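Local coordinates for protein probable RNA polymerase sigma-D factor (Mycobacterium tuberculosis, PDB 3VFZ) that probably directs RNA polymerase to specific promoters as an ECF sigma factor, with this C-terminal domain 4 binding the -35 element, at residues A[33-36]-A[37-40]. Numbering follows the deposited sequence.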
loop_
_atom_site.group_PDB
_atom_site.type_symbol
_atom_site.label_atom_id
_atom_site.label_comp_id
_atom_site.label_asym_id
_atom_site.label_seq_id
_atom_site.Cartn_x
_atom_site.Cartn_y
_atom_site.Cartn_z
ATOM N N PRO A 33 -0.332 5.102 6.606
ATOM C CA PRO A 33 -1.028 6.306 6.131
ATOM C C PRO A 33 -2.071 5.896 5.103
ATOM O O PRO A 33 -1.858 4.929 4.358
ATOM C CB PRO A 33 0.081 7.109 5.442
ATOM C CG PRO A 33 1.347 6.616 6.053
ATOM C CD PRO A 33 1.120 5.168 6.371
ATOM N N ALA A 34 -3.188 6.618 5.068
ATOM C CA ALA A 34 -4.259 6.337 4.134
ATOM C C ALA A 34 -3.757 6.119 2.706
ATOM O O ALA A 34 -4.202 5.205 2.016
ATOM C CB ALA A 34 -5.295 7.479 4.168
ATOM N N LYS A 35 -2.831 6.964 2.266
ATOM C CA LYS A 35 -2.375 6.939 0.879
ATOM C C LYS A 35 -1.666 5.634 0.544
ATOM O O LYS A 35 -1.786 5.113 -0.560
ATOM C CB LYS A 35 -1.445 8.125 0.610
ATOM C CG LYS A 35 -0.749 8.071 -0.736
ATOM C CD LYS A 35 -0.772 9.426 -1.418
ATOM C CE LYS A 35 -2.202 9.879 -1.654
ATOM N NZ LYS A 35 -2.281 11.223 -2.295
ATOM N N GLN A 36 -0.922 5.118 1.510
ATOM C CA GLN A 36 -0.202 3.873 1.328
ATOM C C GLN A 36 -1.174 2.690 1.325
ATOM O O GLN A 36 -0.990 1.743 0.570
ATOM C CB GLN A 36 0.878 3.714 2.407
ATOM C CG GLN A 36 2.035 4.712 2.265
ATOM C CD GLN A 36 3.053 4.612 3.397
ATOM O OE1 GLN A 36 3.093 3.626 4.128
ATOM N NE2 GLN A 36 3.875 5.642 3.546
ATOM N N ARG A 37 -2.213 2.741 2.155
ATOM C CA ARG A 37 -3.217 1.676 2.152
ATOM C C ARG A 37 -3.872 1.610 0.788
ATOM O O ARG A 37 -4.030 0.542 0.197
ATOM C CB ARG A 37 -4.295 1.931 3.204
ATOM C CG ARG A 37 -3.817 1.808 4.630
ATOM C CD ARG A 37 -4.811 2.441 5.603
ATOM N NE ARG A 37 -6.108 1.769 5.584
ATOM C CZ ARG A 37 -7.154 2.156 6.314
ATOM N NH1 ARG A 37 -7.047 3.215 7.108
ATOM N NH2 ARG A 37 -8.307 1.495 6.248
ATOM N N GLU A 38 -4.257 2.782 0.300
ATOM C CA GLU A 38 -4.907 2.917 -0.979
ATOM C C GLU A 38 -4.032 2.361 -2.096
ATOM O O GLU A 38 -4.493 1.607 -2.954
ATOM C CB GLU A 38 -5.186 4.404 -1.205
ATOM C CG GLU A 38 -5.582 4.766 -2.594
ATOM C CD GLU A 38 -5.829 6.253 -2.715
ATOM O OE1 GLU A 38 -4.992 7.043 -2.214
ATOM O OE2 GLU A 38 -6.870 6.622 -3.289
ATOM N N ILE A 39 -2.752 2.724 -2.079
ATOM C CA ILE A 39 -1.811 2.246 -3.098
ATOM C C ILE A 39 -1.661 0.724 -3.078
ATOM O O ILE A 39 -1.716 0.069 -4.123
ATOM C CB ILE A 39 -0.427 2.960 -2.964
ATOM C CG1 ILE A 39 -0.544 4.362 -3.553
ATOM C CG2 ILE A 39 0.662 2.180 -3.664
ATOM C CD1 ILE A 39 0.630 5.278 -3.194
ATOM N N LEU A 40 -1.473 0.151 -1.894
ATOM C CA LEU A 40 -1.293 -1.302 -1.803
ATOM C C LEU A 40 -2.538 -2.047 -2.261
ATOM O O LEU A 40 -2.433 -3.044 -2.973
ATOM C CB LEU A 40 -0.916 -1.738 -0.387
ATOM C CG LEU A 40 0.469 -1.324 0.118
ATOM C CD1 LEU A 40 0.806 -2.065 1.422
ATOM C CD2 LEU A 40 1.522 -1.642 -0.944
#
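Lys35 CE lies close to the plane of the Glu38 carboxylate rather than over its face, 4.0 Å from Glu38 OE1; the two side chains run obliquely past each other. The remaining flat groups that meet atoms across the contact are backbone carbonyls, each accepting an alpha-helical N-H...O hydrogen bond from four residues on. At that of Pro33, the N-cap residue, Arg37 N donates to Pro33 O nearly along the C=O axis at 3.1 Å, while the CG methylene of Arg37 passes 3.7 Å from Pro33 O. Glu38 N donates to Ala34 O at 3.0 Å with an N-H...O angle of 167°. Ile39 N donates to Lys35 O from 30° out of the carbonyl plane, and Ile39 CG1, held beside its own backbone N (chi1 -77°), touches Lys35 O at 3.3 Å. Ile39 CD1 then lies 4.0 Å from Lys35 CG. Leu40 N donates to Gln36 O, with Leu40 CG against that oxygen. These first two turns of helix 34-46 rest on helix 61-80 through Gln36, Ile39 and Leu40, while Glu38 and Ile39 face helix 50-57, the first helix of the predicted helix-turn-helix. Lys35 NZ and Glu38 OE1 remain 5.0 Å apart, so their attraction is probably diffuse, and backbone hydrogen bonding holds this part of the helix.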